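Iron binding protein FbpA (Mannheimia haemolytica, PDB 1Q35) probably captures ferric iron in the periplasm for uptake into the cell. Local coordinates at residues K202-D205 against Q209-W212; S254-Q259 against E273-S278; M150-G155 against I297-E302; E65-D70 against N92-G97. One frame throughout, in Å; residues are numbered along the deposited sequence.

Contact 1: K202-D205 against Q209-W212; sequences KMLD and QKSW
Met203 and Trp212 form a Met-aromatic contact where helix 198-205 turns through a short loop into helix 210-214, a helix-loop-helix at the surface of this periplasmic binding protein fold. The sulfur lies at the edge of the indole, 3.8 Å from SD of Met203 to CE3 of Trp212 and 76° off the normal of the six-membered ring, and the two side chains cross at about a right angle. A bend at chi3 (-69°) turns CE of Met203 away from the indole and leaves SD as its nearest atom to the ring edge. CA of Gln209, in the same segment as the indole, lies over one of its faces.

Van der Waals contacts complete the interface. The CG methylene of Met203 rests 3.4 Å from the amide oxygen OE1 of Gln209, whose extended chain runs across the methionine. Farther along, CD2 of Leu204 meets CG of Lys210 at 4.1 Å, and that same CG packs against the carbonyl O of Leu204.

Polar backbone atoms approach without bonding: O of Met203 and N of Lys210 are 3.1 Å apart, but the angle is too poor. No hydrogen bond crosses between the two segments. Arg179 of helix 178-187 touches both Met203 and Gln209. Helix 198-205 begins with Tyr198 and Tyr199, ferric iron ligands whose site is empty in this apo chain, and the side chain of Met203 lies about 5 Å from that of Tyr199. At the start of the second helix, N of Trp212 donates to O of Gln209 at 2.9 Å.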
loop_
_atom_site.group_PDB
_atom_site.type_symbol
_atom_site.label_atom_id
_atom_site.label_comp_id
_atom_site.label_asym_id
_atom_site.label_seq_id
_atom_site.Cartn_x
_atom_site.Cartn_y
_atom_site.Cartn_z
ATOM N N LYS A 202 12.666 -3.731 -3.985
ATOM C CA LYS A 202 13.289 -4.101 -2.718
ATOM C C LYS A 202 13.981 -5.462 -2.819
ATOM O O LYS A 202 15.089 -5.630 -2.322
ATOM C CB LYS A 202 12.262 -4.127 -1.586
ATOM C CG LYS A 202 11.696 -2.761 -1.199
ATOM C CD LYS A 202 12.764 -1.754 -0.775
ATOM C CE LYS A 202 13.548 -2.203 0.451
ATOM N NZ LYS A 202 14.715 -1.328 0.738
ATOM N N MET A 203 13.333 -6.433 -3.455
ATOM C CA MET A 203 13.918 -7.772 -3.600
ATOM C C MET A 203 15.161 -7.728 -4.485
ATOM O O MET A 203 16.177 -8.346 -4.163
ATOM C CB MET A 203 12.892 -8.764 -4.151
ATOM C CG MET A 203 11.828 -9.148 -3.139
ATOM S SD MET A 203 10.657 -10.392 -3.725
ATOM C CE MET A 203 9.747 -9.471 -4.973
ATOM N N LEU A 204 15.100 -6.981 -5.581
ATOM C CA LEU A 204 16.249 -6.858 -6.479
ATOM C C LEU A 204 17.470 -6.254 -5.779
ATOM O O LEU A 204 18.604 -6.614 -6.101
ATOM C CB LEU A 204 15.892 -6.025 -7.710
ATOM C CG LEU A 204 15.006 -6.718 -8.747
ATOM C CD1 LEU A 204 14.476 -5.722 -9.770
ATOM C CD2 LEU A 204 15.770 -7.850 -9.436
ATOM N N ASP A 205 17.235 -5.354 -4.822
ATOM C CA ASP A 205 18.309 -4.680 -4.083
ATOM C C ASP A 205 18.905 -5.542 -2.967
ATOM O O ASP A 205 19.940 -5.189 -2.402
ATOM C CB ASP A 205 17.789 -3.383 -3.442
ATOM C CG ASP A 205 17.719 -2.212 -4.402
ATOM O OD1 ASP A 205 18.171 -2.299 -5.567
ATOM O OD2 ASP A 205 17.223 -1.121 -4.040
ATOM N N GLN A 209 17.250 -11.930 -1.672
ATOM C CA GLN A 209 15.938 -11.990 -2.338
ATOM C C GLN A 209 15.964 -11.715 -3.841
ATOM O O GLN A 209 14.954 -11.894 -4.521
ATOM C CB GLN A 209 14.975 -11.000 -1.682
ATOM C CG GLN A 209 14.769 -11.227 -0.189
ATOM C CD GLN A 209 13.873 -10.175 0.441
ATOM O OE1 GLN A 209 13.500 -9.196 -0.210
ATOM N NE2 GLN A 209 13.542 -10.362 1.714
ATOM N N LYS A 210 17.107 -11.302 -4.375
ATOM C CA LYS A 210 17.185 -10.912 -5.778
ATOM C C LYS A 210 16.818 -12.079 -6.702
ATOM O O LYS A 210 16.194 -11.876 -7.735
ATOM C CB LYS A 210 18.582 -10.382 -6.094
ATOM C CG LYS A 210 18.792 -9.817 -7.485
ATOM C CD LYS A 210 20.251 -9.949 -7.944
ATOM C CE LYS A 210 21.277 -9.645 -6.858
ATOM N NZ LYS A 210 21.844 -10.893 -6.261
ATOM N N SER A 211 17.178 -13.298 -6.312
ATOM C CA SER A 211 16.836 -14.487 -7.098
ATOM C C SER A 211 15.326 -14.722 -7.164
ATOM O O SER A 211 14.828 -15.296 -8.135
ATOM C CB SER A 211 17.540 -15.740 -6.551
ATOM O OG SER A 211 17.059 -16.101 -5.272
ATOM N N TRP A 212 14.601 -14.281 -6.137
ATOM C CA TRP A 212 13.143 -14.375 -6.147
ATOM C C TRP A 212 12.583 -13.484 -7.256
ATOM O O TRP A 212 11.799 -13.932 -8.091
ATOM C CB TRP A 212 12.520 -13.968 -4.806
ATOM C CG TRP A 212 13.095 -14.600 -3.568
ATOM C CD1 TRP A 212 14.061 -15.572 -3.486
ATOM C CD2 TRP A 212 12.729 -14.287 -2.225
ATOM N NE1 TRP A 212 14.317 -15.866 -2.169
ATOM C CE2 TRP A 212 13.513 -15.094 -1.373
ATOM C CE3 TRP A 212 11.815 -13.398 -1.649
ATOM C CZ2 TRP A 212 13.403 -15.044 0.018
ATOM C CZ3 TRP A 212 11.706 -13.347 -0.270
ATOM C CH2 TRP A 212 12.496 -14.165 0.549
#

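Contact 2: S254-Q259 against E273-S278; sequences SGEKAQ and EGIEPS
Ile275 points its side chain at the first turn of helix 256-266, packing the loop that follows strand 269-270 against a helix in this periplasmic binding protein fold. Each outer carbon of the isoleucine has its own place on the helix. CD1 reaches the aliphatic part of Glu256, 3.8 Å from its CG, and the two side chains meet at a slant. CG2 instead turns to the main chain, standing 3.8 Å from C of Gln259, while CG1 lies 4.0 Å from CB of the same glutamine. With CG1 opposite the carbonyl carbon (chi1 -53°) and CG2 opposite the backbone N, the longer branch spans from Gln259 (CG1) to Glu256 (CD1), about one turn away, while CG2 stays on Gln259.

Gln259 starts toward the loop and then folds back: its bend at chi2 (-76°) takes the amide away from the isoleucine. There NE2 donates to O of Leu98 and to O of Leu253, and OE1 accepts from N of Lys272, just before the loop segment. The buried amide thus ties the helix to strand 96-108 and to the chain entering 273-278, while CB and the main-chain carbonyl carbon pack on Ile275. Pro270 also touches both Gln259 and Ile275, extending the apolar patch to strand 269-270. Gly255 occupies the N-cap position of the helix, and its O accepts from N of Gln259 at 2.9 Å.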
loop_
_atom_site.group_PDB
_atom_site.type_symbol
_atom_site.label_atom_id
_atom_site.label_comp_id
_atom_site.label_asym_id
_atom_site.label_seq_id
_atom_site.Cartn_x
_atom_site.Cartn_y
_atom_site.Cartn_z
ATOM N N SER A 254 7.128 15.321 2.398
ATOM C CA SER A 254 6.575 15.742 1.110
ATOM C C SER A 254 7.588 16.421 0.180
ATOM O O SER A 254 7.298 16.621 -0.996
ATOM C CB SER A 254 5.390 16.695 1.332
ATOM O OG SER A 254 5.814 18.034 1.578
ATOM N N GLY A 255 8.753 16.786 0.711
ATOM C CA GLY A 255 9.723 17.585 -0.022
ATOM C C GLY A 255 10.628 16.805 -0.957
ATOM O O GLY A 255 10.618 15.576 -0.992
ATOM N N GLU A 256 11.437 17.543 -1.707
ATOM C CA GLU A 256 12.292 16.983 -2.750
ATOM C C GLU A 256 13.200 15.865 -2.243
ATOM O O GLU A 256 13.289 14.804 -2.871
ATOM C CB GLU A 256 13.139 18.101 -3.367
ATOM C CG GLU A 256 14.054 17.669 -4.497
ATOM C CD GLU A 256 14.885 18.821 -5.011
ATOM O OE1 GLU A 256 15.978 19.058 -4.454
ATOM O OE2 GLU A 256 14.432 19.491 -5.959
ATOM N N LYS A 257 13.872 16.087 -1.118
ATOM C CA LYS A 257 14.852 15.131 -0.620
ATOM C C LYS A 257 14.183 13.831 -0.194
ATOM O O LYS A 257 14.574 12.756 -0.634
ATOM C CB LYS A 257 15.659 15.713 0.544
ATOM C CG LYS A 257 16.739 14.779 1.062
ATOM C CD LYS A 257 17.645 15.456 2.075
ATOM C CE LYS A 257 18.440 14.425 2.857
ATOM N NZ LYS A 257 19.409 15.041 3.808
ATOM N N ALA A 258 13.176 13.928 0.664
ATOM C CA ALA A 258 12.481 12.742 1.165
ATOM C C ALA A 258 11.764 11.987 0.044
ATOM O O ALA A 258 11.754 10.756 0.025
ATOM C CB ALA A 258 11.495 13.117 2.251
ATOM N N GLN A 259 11.172 12.721 -0.889
ATOM C CA GLN A 259 10.492 12.098 -2.022
ATOM C C GLN A 259 11.485 11.326 -2.901
ATOM O O GLN A 259 11.167 10.245 -3.417
ATOM C CB GLN A 259 9.726 13.145 -2.831
ATOM C CG GLN A 259 8.495 13.686 -2.104
ATOM C CD GLN A 259 7.329 12.716 -2.122
ATOM O OE1 GLN A 259 6.819 12.382 -3.187
ATOM N NE2 GLN A 259 6.902 12.265 -0.945
ATOM N N GLU A 273 5.601 16.010 -7.981
ATOM C CA GLU A 273 5.930 16.115 -9.398
ATOM C C GLU A 273 7.380 16.544 -9.590
ATOM O O GLU A 273 7.918 17.329 -8.810
ATOM C CB GLU A 273 4.993 17.106 -10.093
ATOM C CG GLU A 273 3.553 16.634 -10.163
ATOM C CD GLU A 273 2.668 17.583 -10.946
ATOM O OE1 GLU A 273 2.582 17.432 -12.185
ATOM O OE2 GLU A 273 2.065 18.480 -10.321
ATOM N N GLY A 274 8.012 15.999 -10.626
ATOM C CA GLY A 274 9.393 16.323 -10.942
ATOM C C GLY A 274 10.418 15.443 -10.252
ATOM O O GLY A 274 11.612 15.582 -10.504
ATOM N N ILE A 275 9.967 14.548 -9.373
ATOM C CA ILE A 275 10.855 13.587 -8.729
ATOM C C ILE A 275 10.797 12.284 -9.517
ATOM O O ILE A 275 9.746 11.649 -9.589
ATOM C CB ILE A 275 10.441 13.336 -7.259
ATOM C CG1 ILE A 275 10.327 14.655 -6.480
ATOM C CG2 ILE A 275 11.439 12.404 -6.580
ATOM C CD1 ILE A 275 11.615 15.465 -6.400
ATOM N N GLU A 276 11.920 11.898 -10.114
ATOM C CA GLU A 276 11.973 10.695 -10.938
ATOM C C GLU A 276 11.895 9.441 -10.071
ATOM O O GLU A 276 12.443 9.412 -8.969
ATOM C CB GLU A 276 13.265 10.663 -11.761
ATOM C CG GLU A 276 13.338 11.708 -12.863
ATOM C CD GLU A 276 12.377 11.431 -14.003
ATOM O OE1 GLU A 276 11.621 12.351 -14.385
ATOM O OE2 GLU A 276 12.373 10.293 -14.523
ATOM N N PRO A 277 11.228 8.398 -10.562
ATOM C CA PRO A 277 11.351 7.079 -9.937
ATOM C C PRO A 277 12.776 6.559 -10.100
ATOM O O PRO A 277 13.561 7.127 -10.869
ATOM C CB PRO A 277 10.366 6.212 -10.731
ATOM C CG PRO A 277 9.464 7.176 -11.411
ATOM C CD PRO A 277 10.325 8.361 -11.725
ATOM N N SER A 278 13.102 5.498 -9.379
ATOM C CA SER A 278 14.395 4.839 -9.518
ATOM C C SER A 278 14.566 4.270 -10.922
ATOM O O SER A 278 13.597 4.102 -11.665
ATOM C CB SER A 278 14.517 3.707 -8.503
ATOM O OG SER A 278 13.649 2.634 -8.842
#

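Contact 3: M150-G155 against I297-E302; sequences MIEHYG and IAKNYE. With EDO (1,2-ethanediol), chain B.
Glu152, on helix 141-168, grips Lys299 and Asn300 in the type I beta turn from Ala298 to Tyr301 that links helix 294-298 to helix 301-311, a surface junction of this periplasmic binding protein fold. Its CB points to the turn and lies 3.5 Å from ND2 of Asn300. The chain then bends at chi2 (78°), and CD comes 3.5 Å from NZ of Lys299, the glutamate side chain crossing both partners at about a right angle. OE1 accepts from ND2 of Asn300 at 2.9 Å in a nearly straight bond (166°); it is met from above the carboxylate plane, although it lies close to the amide plane of Asn300. OE2 takes NZ of Lys299 on its syn side in a salt bridge of 2.9 Å, and Asp296 is a second acidic partner of that ammonium. The two anionic groups probably stabilise its positive charge.

Beside this polar set, CG2 of Ile151 packs 3.6 Å from OD1 of Asn300, and Ile151 continues onto Ala303, Ala304 and Leu307 of helix 301-311. One water closes a small ring, donating to OE1 of Glu152 and to OD1 of Asn300, each at 2.7 Å.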
loop_
_atom_site.group_PDB
_atom_site.type_symbol
_atom_site.label_atom_id
_atom_site.label_comp_id
_atom_site.label_asym_id
_atom_site.label_seq_id
_atom_site.Cartn_x
_atom_site.Cartn_y
_atom_site.Cartn_z
ATOM N N MET A 150 -12.856 -3.107 -6.552
ATOM C CA MET A 150 -13.631 -3.987 -7.413
ATOM C C MET A 150 -15.130 -3.875 -7.110
ATOM O O MET A 150 -15.939 -3.895 -8.027
ATOM C CB MET A 150 -13.122 -5.424 -7.307
ATOM C CG MET A 150 -11.691 -5.561 -7.826
ATOM S SD MET A 150 -10.985 -7.200 -7.717
ATOM C CE MET A 150 -11.736 -7.962 -9.163
ATOM N N ILE A 151 -15.510 -3.714 -5.846
ATOM C CA ILE A 151 -16.917 -3.499 -5.515
ATOM C C ILE A 151 -17.448 -2.206 -6.147
ATOM O O ILE A 151 -18.559 -2.174 -6.670
ATOM C CB ILE A 151 -17.147 -3.502 -3.990
ATOM C CG1 ILE A 151 -16.951 -4.911 -3.422
ATOM C CG2 ILE A 151 -18.549 -2.969 -3.651
ATOM C CD1 ILE A 151 -16.944 -4.959 -1.913
ATOM N N GLU A 152 -16.662 -1.140 -6.113
ATOM C CA GLU A 152 -17.074 0.107 -6.763
ATOM C C GLU A 152 -17.370 -0.127 -8.246
ATOM O O GLU A 152 -18.348 0.394 -8.788
ATOM C CB GLU A 152 -15.995 1.183 -6.600
ATOM C CG GLU A 152 -16.412 2.576 -7.054
ATOM C CD GLU A 152 -17.303 3.313 -6.069
ATOM O OE1 GLU A 152 -17.811 2.701 -5.104
ATOM O OE2 GLU A 152 -17.509 4.533 -6.265
ATOM N N HIS A 153 -16.527 -0.918 -8.900
ATOM C CA HIS A 153 -16.646 -1.155 -10.334
ATOM C C HIS A 153 -17.715 -2.177 -10.707
ATOM O O HIS A 153 -18.301 -2.074 -11.780
ATOM C CB HIS A 153 -15.310 -1.635 -10.911
ATOM C CG HIS A 153 -14.182 -0.665 -10.749
ATOM N ND1 HIS A 153 -14.304 0.687 -11.002
ATOM C CD2 HIS A 153 -12.898 -0.864 -10.379
ATOM C CE1 HIS A 153 -13.141 1.276 -10.785
ATOM N NE2 HIS A 153 -12.272 0.358 -10.403
ATOM N N TYR A 154 -17.946 -3.176 -9.853
ATOM C CA TYR A 154 -18.708 -4.366 -10.248
ATOM C C TYR A 154 -19.845 -4.768 -9.324
ATOM O O TYR A 154 -20.659 -5.607 -9.705
ATOM C CB TYR A 154 -17.775 -5.572 -10.351
ATOM C CG TYR A 154 -16.600 -5.378 -11.276
ATOM C CD1 TYR A 154 -15.303 -5.503 -10.801
ATOM C CD2 TYR A 154 -16.779 -5.066 -12.618
ATOM C CE1 TYR A 154 -14.214 -5.322 -11.635
ATOM C CE2 TYR A 154 -15.693 -4.889 -13.467
ATOM C CZ TYR A 154 -14.419 -5.021 -12.967
ATOM O OH TYR A 154 -13.334 -4.858 -13.788
ATOM N N GLY A 155 -19.885 -4.212 -8.120
ATOM C CA GLY A 155 -20.849 -4.623 -7.116
ATOM C C GLY A 155 -20.425 -5.868 -6.350
ATOM O O GLY A 155 -19.442 -6.540 -6.700
ATOM N N ILE A 297 -12.372 4.002 -2.886
ATOM C CA ILE A 297 -11.839 2.700 -2.483
ATOM C C ILE A 297 -12.251 2.445 -1.030
ATOM O O ILE A 297 -12.904 1.445 -0.721
ATOM C CB ILE A 297 -10.294 2.650 -2.617
ATOM C CG1 ILE A 297 -9.866 2.865 -4.072
ATOM C CG2 ILE A 297 -9.751 1.322 -2.075
ATOM C CD1 ILE A 297 -8.374 3.112 -4.228
ATOM N N ALA A 298 -11.870 3.364 -0.143
ATOM C CA ALA A 298 -12.077 3.181 1.289
ATOM C C ALA A 298 -13.542 2.981 1.655
ATOM O O ALA A 298 -13.861 2.236 2.571
ATOM C CB ALA A 298 -11.500 4.361 2.060
ATOM N N LYS A 299 -14.424 3.655 0.926
ATOM C CA LYS A 299 -15.872 3.576 1.122
ATOM C C LYS A 299 -16.384 2.141 1.091
ATOM O O LYS A 299 -17.372 1.809 1.743
ATOM C CB LYS A 299 -16.539 4.391 -0.003
ATOM C CG LYS A 299 -18.050 4.370 -0.124
ATOM C CD LYS A 299 -18.479 5.295 -1.276
ATOM C CE LYS A 299 -18.183 4.722 -2.680
ATOM N NZ LYS A 299 -18.476 5.712 -3.774
ATOM N N ASN A 300 -15.705 1.295 0.325
ATOM C CA ASN A 300 -16.125 -0.086 0.110
ATOM C C ASN A 300 -15.352 -1.114 0.932
ATOM O O ASN A 300 -15.570 -2.316 0.770
ATOM C CB ASN A 300 -15.998 -0.433 -1.376
ATOM C CG ASN A 300 -16.943 0.363 -2.228
ATOM O OD1 ASN A 300 -18.156 0.236 -2.110
ATOM N ND2 ASN A 300 -16.396 1.215 -3.077
ATOM N N TYR A 301 -14.464 -0.660 1.813
ATOM C CA TYR A 301 -13.631 -1.576 2.593
ATOM C C TYR A 301 -14.448 -2.545 3.454
ATOM O O TYR A 301 -14.191 -3.743 3.462
ATOM C CB TYR A 301 -12.653 -0.796 3.472
ATOM C CG TYR A 301 -11.576 -1.667 4.088
ATOM C CD1 TYR A 301 -10.356 -1.855 3.438
ATOM C CD2 TYR A 301 -11.776 -2.307 5.306
ATOM C CE1 TYR A 301 -9.359 -2.642 3.985
ATOM C CE2 TYR A 301 -10.780 -3.119 5.861
ATOM C CZ TYR A 301 -9.579 -3.275 5.190
ATOM O OH TYR A 301 -8.590 -4.074 5.727
ATOM N N GLU A 302 -15.433 -2.023 4.178
ATOM C CA GLU A 302 -16.264 -2.838 5.059
ATOM C C GLU A 302 -16.984 -3.937 4.282
ATOM O O GLU A 302 -17.006 -5.095 4.701
ATOM C CB GLU A 302 -17.269 -1.938 5.790
ATOM C CG GLU A 302 -18.274 -2.645 6.683
ATOM C CD GLU A 302 -19.148 -1.663 7.440
ATOM O OE1 GLU A 302 -19.111 -1.669 8.690
ATOM O OE2 GLU A 302 -19.868 -0.880 6.782
HETATM C C1 EDO B . -12.728 1.858 6.758
HETATM O O1 EDO B . -13.130 2.238 8.066
HETATM C C2 EDO B . -12.885 3.054 5.830
HETATM O O2 EDO B . -14.261 3.394 5.719
HETATM O O HOH W 1 -19.857 1.314 -3.974
#

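Contact 4: E65-D70 against N92-G97; sequences EIVNAD and NDQWFG
With CG1 opposite its backbone N (chi1 170°) and CG2 opposite its carbonyl carbon, Val67 presents both methyls to Gln94 and Trp95, joining the end of helix 60-68 to the lead-in of strand 96-108 in this periplasmic binding protein fold. Trp95 holds its CG between backbone N and carbonyl carbon (chi1 63°), which sets the indole beside the helix.

The two methyls divide the partners. OE1 of Gln94 reaches CG1 of Val67 at 3.6 Å, and the CB of that glutamine is also near this methyl. CG2 packs 4.0 Å from CD1 of Trp95, approaching the indole obliquely, and lies at a similar distance from O of Gln94. The valine thus packs on the residues just before strand 96-108. The buried Trp95 side chain carries the packing deeper: it touches Ile60, Val63 and Met64 of the same helix, Ile231 and Val235 of strand 228-236, and Leu294 of helix 294-298.

The helix ends here in a Schellman motif, with Asp70 at positive phi as the C-prime residue. N of Asp70 donates to O of Val67 at 3.1 Å, and N of Leu71 to O of Ile66. Beyond the turn, Asp70 makes a salt bridge to Lys238. The polar link across the contact runs through solvent: one water donates to O of Val67 at 3.0 Å and to OE1 of Gln94 at 3.1 Å.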
loop_
_atom_site.group_PDB
_atom_site.type_symbol
_atom_site.label_atom_id
_atom_site.label_comp_id
_atom_site.label_asym_id
_atom_site.label_seq_id
_atom_site.Cartn_x
_atom_site.Cartn_y
_atom_site.Cartn_z
ATOM N N GLU A 65 -10.398 5.234 8.018
ATOM C CA GLU A 65 -10.841 4.740 9.322
ATOM C C GLU A 65 -10.489 5.762 10.406
ATOM O O GLU A 65 -11.319 6.098 11.257
ATOM C CB GLU A 65 -10.194 3.392 9.656
ATOM C CG GLU A 65 -10.639 2.814 10.995
ATOM C CD GLU A 65 -9.827 1.610 11.439
ATOM O OE1 GLU A 65 -10.069 1.123 12.568
ATOM O OE2 GLU A 65 -8.950 1.148 10.674
ATOM N N ILE A 66 -9.258 6.258 10.361
ATOM C CA ILE A 66 -8.757 7.214 11.347
ATOM C C ILE A 66 -9.491 8.547 11.231
ATOM O O ILE A 66 -9.958 9.105 12.231
ATOM C CB ILE A 66 -7.225 7.399 11.172
ATOM C CG1 ILE A 66 -6.488 6.105 11.539
ATOM C CG2 ILE A 66 -6.713 8.564 12.014
ATOM C CD1 ILE A 66 -5.098 5.990 10.950
ATOM N N VAL A 67 -9.609 9.044 10.010
ATOM C CA VAL A 67 -10.220 10.340 9.754
ATOM C C VAL A 67 -11.720 10.315 10.076
ATOM O O VAL A 67 -12.230 11.242 10.716
ATOM C CB VAL A 67 -9.944 10.780 8.300
ATOM C CG1 VAL A 67 -10.756 12.011 7.919
ATOM C CG2 VAL A 67 -8.448 11.053 8.120
ATOM N N ASN A 68 -12.409 9.246 9.675
ATOM C CA ASN A 68 -13.842 9.081 9.949
ATOM C C ASN A 68 -14.153 8.961 11.435
ATOM O O ASN A 68 -15.250 9.325 11.868
ATOM C CB ASN A 68 -14.409 7.835 9.255
ATOM C CG ASN A 68 -14.501 7.978 7.743
ATOM O OD1 ASN A 68 -14.424 9.074 7.195
ATOM N ND2 ASN A 68 -14.661 6.843 7.060
ATOM N N ALA A 69 -13.199 8.445 12.204
ATOM C CA ALA A 69 -13.342 8.305 13.655
ATOM C C ALA A 69 -13.003 9.601 14.405
ATOM O O ALA A 69 -12.947 9.603 15.638
ATOM C CB ALA A 69 -12.470 7.163 14.156
ATOM N N ASP A 70 -12.788 10.692 13.668
ATOM C CA ASP A 70 -12.468 11.998 14.249
ATOM C C ASP A 70 -11.176 11.966 15.067
ATOM O O ASP A 70 -11.065 12.633 16.095
ATOM C CB ASP A 70 -13.637 12.515 15.104
ATOM C CG ASP A 70 -13.430 13.936 15.580
ATOM O OD1 ASP A 70 -12.954 14.773 14.781
ATOM O OD2 ASP A 70 -13.706 14.303 16.746
ATOM N N ASN A 92 -10.317 18.207 2.400
ATOM C CA ASN A 92 -10.581 18.774 3.726
ATOM C C ASN A 92 -9.370 18.742 4.683
ATOM O O ASN A 92 -9.532 18.902 5.892
ATOM C CB ASN A 92 -11.773 18.028 4.349
ATOM C CG ASN A 92 -12.341 18.717 5.584
ATOM O OD1 ASN A 92 -12.603 18.066 6.598
ATOM N ND2 ASN A 92 -12.545 20.026 5.501
ATOM N N ASP A 93 -8.171 18.511 4.141
ATOM C CA ASP A 93 -6.898 18.740 4.844
ATOM C C ASP A 93 -6.599 17.857 6.064
ATOM O O ASP A 93 -5.762 18.219 6.887
ATOM C CB ASP A 93 -6.775 20.215 5.267
ATOM C CG ASP A 93 -6.819 21.172 4.097
ATOM O OD1 ASP A 93 -6.444 20.798 2.965
ATOM O OD2 ASP A 93 -7.209 22.352 4.235
ATOM N N GLN A 94 -7.222 16.687 6.168
ATOM C CA GLN A 94 -6.985 15.815 7.323
ATOM C C GLN A 94 -6.076 14.611 7.049
ATOM O O GLN A 94 -5.701 13.913 7.983
ATOM C CB GLN A 94 -8.309 15.327 7.904
ATOM C CG GLN A 94 -9.162 16.426 8.513
ATOM C CD GLN A 94 -10.212 15.872 9.442
ATOM O OE1 GLN A 94 -11.261 15.413 8.990
ATOM N NE2 GLN A 94 -9.925 15.880 10.737
ATOM N N TRP A 95 -5.740 14.361 5.785
ATOM C CA TRP A 95 -4.800 13.292 5.442
ATOM C C TRP A 95 -4.021 13.654 4.188
ATOM O O TRP A 95 -4.487 14.409 3.340
ATOM C CB TRP A 95 -5.503 11.932 5.291
ATOM C CG TRP A 95 -6.509 11.857 4.177
ATOM C CD1 TRP A 95 -7.862 11.995 4.288
ATOM C CD2 TRP A 95 -6.249 11.607 2.786
ATOM N NE1 TRP A 95 -8.456 11.868 3.055
ATOM C CE2 TRP A 95 -7.490 11.627 2.114
ATOM C CE3 TRP A 95 -5.089 11.380 2.033
ATOM C CZ2 TRP A 95 -7.605 11.429 0.735
ATOM C CZ3 TRP A 95 -5.207 11.179 0.660
ATOM C CH2 TRP A 95 -6.456 11.209 0.031
ATOM N N PHE A 96 -2.830 13.070 4.071
ATOM C CA PHE A 96 -1.877 13.414 3.024
ATOM C C PHE A 96 -1.165 12.174 2.513
ATOM O O PHE A 96 -0.571 11.427 3.279
ATOM C CB PHE A 96 -0.868 14.427 3.559
ATOM C CG PHE A 96 -1.525 15.649 4.102
ATOM C CD1 PHE A 96 -1.900 15.711 5.438
ATOM C CD2 PHE A 96 -1.866 16.693 3.262
ATOM C CE1 PHE A 96 -2.572 16.818 5.935
ATOM C CE2 PHE A 96 -2.527 17.806 3.757
ATOM C CZ PHE A 96 -2.883 17.863 5.090
ATOM N N GLY A 97 -1.254 11.956 1.211
ATOM C CA GLY A 97 -0.495 10.910 0.549
ATOM C C GLY A 97 0.955 11.325 0.382
ATOM O O GLY A 97 1.253 12.483 0.090
HETATM O O HOH W 2 -13.683 13.783 10.058
#

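From the N terminus, contact 4 comes first, closing a loop of 21 residues between helix 60-68 and the start of strand 96-108. The chain next enters helix 141-168, and contact 3 ties this helix to the junction of helices 294-298 and 301-311 across 141 residues. Contacts 1 and 2 fall within that span, in series: contact 1 closes a three-residue loop between helices 198-205 and 210-214, and contact 2 joins helix 256-266 to the loop before helix 279-283 across 13 residues. No two contacts cross. Contacts 1 and 3 lie on opposite sides of the chain's centre, their centres about 33 Å apart, whereas those of contacts 3 and 4 are about 19 Å apart.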